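Prolyl oligopeptidase (Novosphingobium capsulatum, PDB 1YR2) is a serine peptidase of the S9A family that probably hydrolyses oligopeptides on the carboxyl side of proline and, much less readily, of alanine. Local coordinates at residues A96-R101 with V709-A714; A457-E462 with T512-G517. All blocks are in the same frame, centred on the assembly; numbering follows the deposited sequence.

Contact 1 (A96-R101 with V709-A714)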
loop_
_atom_site.group_PDB
_atom_site.type_symbol
_atom_site.label_atom_id
_atom_site.label_comp_id
_atom_site.label_asym_id
_atom_site.label_seq_id
_atom_site.Cartn_x
_atom_site.Cartn_y
_atom_site.Cartn_z
ATOM N N ALA A 96 15.104 24.079 5.233
ATOM C CA ALA A 96 15.720 24.174 3.914
ATOM C C ALA A 96 16.323 22.871 3.444
ATOM O O ALA A 96 16.104 22.450 2.310
ATOM C CB ALA A 96 16.810 25.245 3.947
ATOM N N ALA A 97 17.092 22.241 4.326
ATOM C CA ALA A 97 17.833 21.045 4.000
ATOM C C ALA A 97 16.869 19.879 3.829
ATOM O O ALA A 97 17.062 19.011 2.969
ATOM C CB ALA A 97 18.812 20.727 5.103
ATOM N N LEU A 98 15.809 19.871 4.622
ATOM C CA LEU A 98 14.814 18.788 4.513
ATOM C C LEU A 98 13.995 18.903 3.247
ATOM O O LEU A 98 13.738 17.887 2.598
ATOM C CB LEU A 98 13.896 18.749 5.717
ATOM C CG LEU A 98 14.597 18.337 7.017
ATOM C CD1 LEU A 98 13.824 18.905 8.245
ATOM C CD2 LEU A 98 14.794 16.840 7.184
ATOM N N GLU A 99 13.552 20.118 2.915
ATOM C CA GLU A 99 12.785 20.366 1.683
ATOM C C GLU A 99 13.605 19.969 0.448
ATOM O O GLU A 99 13.066 19.424 -0.486
ATOM C CB GLU A 99 12.356 21.811 1.522
ATOM C CG GLU A 99 11.481 22.040 0.292
ATOM C CD GLU A 99 11.033 23.494 0.093
ATOM O OE1 GLU A 99 11.880 24.372 -0.234
ATOM O OE2 GLU A 99 9.811 23.770 0.243
ATOM N N LYS A 100 14.893 20.291 0.475
ATOM C CA LYS A 100 15.788 19.987 -0.633
ATOM C C LYS A 100 15.962 18.456 -0.768
ATOM O O LYS A 100 15.969 17.948 -1.888
ATOM C CB LYS A 100 17.135 20.641 -0.406
ATOM C CG LYS A 100 18.174 20.430 -1.494
ATOM C CD LYS A 100 19.489 21.131 -1.112
ATOM C CE LYS A 100 20.704 20.471 -1.784
ATOM N NZ LYS A 100 20.893 20.949 -3.171
ATOM N N ARG A 101 16.162 17.761 0.345
ATOM C CA ARG A 101 16.300 16.315 0.290
ATOM C C ARG A 101 15.029 15.683 -0.284
ATOM O O ARG A 101 15.115 14.825 -1.181
ATOM C CB ARG A 101 16.609 15.710 1.655
ATOM C CG ARG A 101 17.033 14.251 1.587
ATOM C CD ARG A 101 18.390 14.097 0.964
ATOM N NE ARG A 101 18.672 12.760 0.487
ATOM C CZ ARG A 101 18.448 12.329 -0.763
ATOM N NH1 ARG A 101 17.770 13.060 -1.666
ATOM N NH2 ARG A 101 18.795 11.103 -1.073
ATOM N N VAL A 709 6.670 19.844 8.819
ATOM C CA VAL A 709 6.485 18.906 9.923
ATOM C C VAL A 709 7.834 18.379 10.344
ATOM O O VAL A 709 8.145 18.351 11.519
ATOM C CB VAL A 709 5.524 17.769 9.505
ATOM C CG1 VAL A 709 5.486 16.620 10.511
ATOM C CG2 VAL A 709 4.118 18.301 9.291
ATOM N N GLN A 710 8.636 17.896 9.410
ATOM C CA GLN A 710 9.899 17.327 9.815
ATOM C C GLN A 710 10.876 18.350 10.404
ATOM O O GLN A 710 11.662 18.032 11.281
ATOM C CB GLN A 710 10.508 16.497 8.697
ATOM C CG GLN A 710 9.754 15.193 8.489
ATOM C CD GLN A 710 10.420 14.248 7.503
ATOM O OE1 GLN A 710 11.583 14.481 7.077
ATOM N NE2 GLN A 710 9.730 13.161 7.172
ATOM N N ALA A 711 10.867 19.566 9.907
ATOM C CA ALA A 711 11.689 20.621 10.511
ATOM C C ALA A 711 11.262 20.852 11.967
ATOM O O ALA A 711 12.117 21.016 12.844
ATOM C CB ALA A 711 11.530 21.908 9.721
ATOM N N PHE A 712 9.952 20.888 12.211
ATOM C CA PHE A 712 9.404 21.048 13.582
ATOM C C PHE A 712 9.856 19.877 14.456
ATOM O O PHE A 712 10.446 20.048 15.524
ATOM C CB PHE A 712 7.889 21.153 13.495
ATOM C CG PHE A 712 7.195 21.446 14.788
ATOM C CD1 PHE A 712 6.726 20.415 15.578
ATOM C CD2 PHE A 712 6.899 22.734 15.142
ATOM C CE1 PHE A 712 6.025 20.717 16.747
ATOM C CE2 PHE A 712 6.186 23.046 16.312
ATOM C CZ PHE A 712 5.762 22.052 17.100
ATOM N N LEU A 713 9.597 18.669 14.011
ATOM C CA LEU A 713 10.026 17.483 14.776
ATOM C C LEU A 713 11.554 17.431 14.978
ATOM O O LEU A 713 12.031 17.046 16.057
ATOM C CB LEU A 713 9.549 16.186 14.104
ATOM C CG LEU A 713 8.036 16.074 13.876
ATOM C CD1 LEU A 713 7.676 14.708 13.233
ATOM C CD2 LEU A 713 7.257 16.268 15.190
ATOM N N ALA A 714 12.324 17.756 13.944
ATOM C CA ALA A 714 13.792 17.808 14.073
ATOM C C ALA A 714 14.267 18.822 15.097
ATOM O O ALA A 714 15.167 18.561 15.854
ATOM C CB ALA A 714 14.439 18.166 12.732
#

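Contact 2 (A457-E462 with T512-G517)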
loop_
_atom_site.group_PDB
_atom_site.type_symbol
_atom_site.label_atom_id
_atom_site.label_comp_id
_atom_site.label_asym_id
_atom_site.label_seq_id
_atom_site.Cartn_x
_atom_site.Cartn_y
_atom_site.Cartn_z
ATOM N N ALA A 457 21.599 -0.035 -0.126
ATOM C CA ALA A 457 22.552 -0.754 0.746
ATOM C C ALA A 457 23.260 0.113 1.826
ATOM O O ALA A 457 23.937 -0.423 2.700
ATOM C CB ALA A 457 23.609 -1.429 -0.114
ATOM N N ASP A 458 23.100 1.434 1.785
ATOM C CA ASP A 458 23.629 2.293 2.827
ATOM C C ASP A 458 22.696 2.407 4.028
ATOM O O ASP A 458 22.951 3.185 4.927
ATOM C CB ASP A 458 23.881 3.709 2.292
ATOM C CG ASP A 458 25.192 3.838 1.556
ATOM O OD1 ASP A 458 25.979 2.882 1.571
ATOM O OD2 ASP A 458 25.528 4.887 0.934
ATOM N N PHE A 459 21.625 1.623 4.046
ATOM C CA PHE A 459 20.633 1.707 5.103
ATOM C C PHE A 459 20.279 0.282 5.521
ATOM O O PHE A 459 20.441 -0.655 4.727
ATOM C CB PHE A 459 19.362 2.396 4.604
ATOM C CG PHE A 459 19.599 3.736 4.054
ATOM C CD1 PHE A 459 20.046 3.889 2.752
ATOM C CD2 PHE A 459 19.422 4.859 4.842
ATOM C CE1 PHE A 459 20.363 5.156 2.289
ATOM C CE2 PHE A 459 19.694 6.115 4.335
ATOM C CZ PHE A 459 20.167 6.225 3.060
ATOM N N ARG A 460 19.745 0.147 6.729
ATOM C CA ARG A 460 19.341 -1.136 7.262
ATOM C C ARG A 460 17.932 -1.062 7.824
ATOM O O ARG A 460 17.653 -0.161 8.625
ATOM C CB ARG A 460 20.295 -1.473 8.399
ATOM C CG ARG A 460 20.392 -2.925 8.731
ATOM C CD ARG A 460 21.520 -3.237 9.762
ATOM N NE ARG A 460 22.855 -3.199 9.159
ATOM C CZ ARG A 460 23.847 -2.365 9.500
ATOM N NH1 ARG A 460 23.696 -1.449 10.457
ATOM N NH2 ARG A 460 25.010 -2.440 8.861
ATOM N N VAL A 461 17.057 -1.997 7.425
ATOM C CA VAL A 461 15.742 -2.168 8.066
ATOM C C VAL A 461 15.908 -3.318 9.050
ATOM O O VAL A 461 16.307 -4.413 8.642
ATOM C CB VAL A 461 14.657 -2.551 7.039
ATOM C CG1 VAL A 461 13.328 -2.850 7.690
ATOM C CG2 VAL A 461 14.497 -1.449 6.003
ATOM N N GLU A 462 15.587 -3.093 10.316
ATOM C CA GLU A 462 15.654 -4.151 11.324
ATOM C C GLU A 462 14.252 -4.377 11.859
ATOM O O GLU A 462 13.412 -3.523 11.695
ATOM C CB GLU A 462 16.555 -3.689 12.470
ATOM C CG GLU A 462 18.020 -3.675 12.091
ATOM C CD GLU A 462 18.933 -3.257 13.235
ATOM O OE1 GLU A 462 19.201 -4.062 14.147
ATOM O OE2 GLU A 462 19.388 -2.103 13.215
ATOM N N THR A 512 13.377 10.887 3.771
ATOM C CA THR A 512 13.970 12.199 3.999
ATOM C C THR A 512 14.534 12.251 5.430
ATOM O O THR A 512 15.648 12.753 5.654
ATOM C CB THR A 512 12.893 13.319 3.787
ATOM O OG1 THR A 512 12.428 13.304 2.435
ATOM C CG2 THR A 512 13.470 14.755 4.035
ATOM N N TRP A 513 13.742 11.801 6.407
ATOM C CA TRP A 513 14.184 11.776 7.792
ATOM C C TRP A 513 15.381 10.851 7.963
ATOM O O TRP A 513 16.379 11.258 8.534
ATOM C CB TRP A 513 13.064 11.314 8.718
ATOM C CG TRP A 513 13.339 11.272 10.150
ATOM C CD1 TRP A 513 13.723 10.203 10.881
ATOM C CD2 TRP A 513 13.216 12.365 11.079
ATOM N NE1 TRP A 513 13.855 10.554 12.198
ATOM C CE2 TRP A 513 13.546 11.874 12.351
ATOM C CE3 TRP A 513 12.833 13.695 10.956
ATOM C CZ2 TRP A 513 13.487 12.652 13.499
ATOM C CZ3 TRP A 513 12.765 14.487 12.117
ATOM C CH2 TRP A 513 13.113 13.963 13.357
ATOM N N ILE A 514 15.286 9.630 7.459
ATOM C CA ILE A 514 16.366 8.635 7.613
ATOM C C ILE A 514 17.659 9.095 6.934
ATOM O O ILE A 514 18.754 8.966 7.504
ATOM C CB ILE A 514 15.914 7.302 7.047
ATOM C CG1 ILE A 514 14.647 6.789 7.796
ATOM C CG2 ILE A 514 17.090 6.298 7.062
ATOM C CD1 ILE A 514 13.804 5.827 6.976
ATOM N N ASP A 515 17.532 9.663 5.731
ATOM C CA ASP A 515 18.694 10.159 5.008
ATOM C C ASP A 515 19.087 11.580 5.381
ATOM O O ASP A 515 19.917 12.213 4.698
ATOM C CB ASP A 515 18.513 9.991 3.529
ATOM C CG ASP A 515 19.841 10.068 2.777
ATOM O OD1 ASP A 515 20.885 9.598 3.296
ATOM O OD2 ASP A 515 19.926 10.587 1.674
ATOM N N SER A 516 18.520 12.067 6.498
ATOM C CA SER A 516 19.009 13.267 7.167
ATOM C C SER A 516 19.702 12.945 8.521
ATOM O O SER A 516 20.095 13.846 9.228
ATOM C CB SER A 516 17.836 14.240 7.363
ATOM O OG SER A 516 17.345 14.667 6.095
ATOM N N GLY A 517 19.898 11.662 8.827
ATOM C CA GLY A 517 20.529 11.209 10.063
ATOM C C GLY A 517 19.602 10.891 11.236
ATOM O O GLY A 517 20.063 10.812 12.392
#

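Contact 1 (A96-R101 with V709-A714)
Leu98 meets two flat groups of segment 709-714, part of helix 699-717: the peptide unit joining Gln710 to Ala711 and the side-chain amide of Gln710. It approaches them differently. CD1 of Leu98 sits over one face of the peptide, with 3.5 Å to Ala711 N and 3.7 Å to Gln710 C. The other methyl, CD2, lies beyond the oxygen end of the amide, 4.0 Å from Gln710 OE1 and close to level with the amide group, so it does not stack on either amide face. The amide itself is turned by a bond made outside this pair: Gln710 NE2 donates to Gly509 O, which leaves OE1 on the side from which Leu98 comes.

The leucine's CB bond points toward the other helix, and with CG opposite the carbonyl carbon (chi1 -68°) the two methyls at its end divide, CD1 to the peptide and CD2 to the amide oxygen. CD1 also touches the CB of Ala711 at 4.1 Å, and the CB of Ala714, one turn further on, lies near. The small side chain of Ala711 is consistent with so close an approach to the backbone, the CA atoms of Leu98 and Ala711 being 7.0 Å apart. No hydrogen bond crosses the contact; the evidence is for van der Waals packing of a methyl on helical backbone, with one apolar side-chain pair beside it, and Leu98 supplies 74 of the 130 Å² buried.

Helix 508-514 lies against both partners. Val709, Phe712 and Leu713 meet strands 594-598 and 649-654, placing helix 699-717 against the central sheet of the alpha/beta-hydrolase domain. Helix 95-105 packs outside it, consistent with the N-terminal segment joining the catalytic domain, as in other prolyl oligopeptidases.

Contact 2 (A457-E462 with T512-G517)
Phe459, the first residue of strand 459-467, extends its ring to the C-terminal end of helix 508-514, where Ile514 and Asp515 receive it. From CB the chain leaves with CG opposite the carbonyl carbon (chi1 -57°), which directs one side of the ring at the helix. CD2 comes first, 3.5 Å from Ile514 CG2; this methyl branch approaches obliquely to the ring. The next atom, CE2, is shared, lying 3.8 Å from both Ile514 CG2 and Asp515 OD1. At the tip, CZ is 3.5 Å from Asp515 OD1 and 3.9 Å from Asp515 CG.

OD1 lies in the plane of the ring, at its edge, while the carboxylate is turned 76° from that plane. The carboxylate therefore meets C-H groups and does not stack on the ring.

Asp515 is the first residue beyond the helical conformation, in a Schellman motif made by Gly518 N to Trp513 O and Gly517 N to Ile514 O, with Gly517 at positive phi as its C-prime residue. Ser516 OG also donates to Thr512 O, at 2.6 Å, binding the turn back to the helix.

Outside the two segments, Arg481 NH1 forms a salt bridge with Asp515 OD1, and Arg101 NE with Asp515 OD2. With an arginine on each oxygen, the carboxylate is probably kept ionised, and the weakly positive rim of the phenyl ring would suit its charge.

In the fold
Contacts 1 and 2 have centres 15 Å apart. The end of helix 508-514 is one half of contact 2 and also packs on both partners of contact 1, contact 2 being nested within the long chain loop that contact 1 closes. A salt bridge ties them directly, Arg101 NE to Asp515 OD2 at 2.8 Å. Packing adds to it, each pair at 3.5 Å: Leu98 CD2 to Ser516 OG, Leu98 O to Thr512 CG2, and Gln710 OE1 to Trp513 N. Thus segment 96-101, far from 512-517 in sequence, adjoins it in the hydrolase domain. Strand 459-467 lies at one margin of the eight-stranded sheet; the probable nucleophile elbow follows strand 569-574, further inside, and neither contact contributes a residue to that turn.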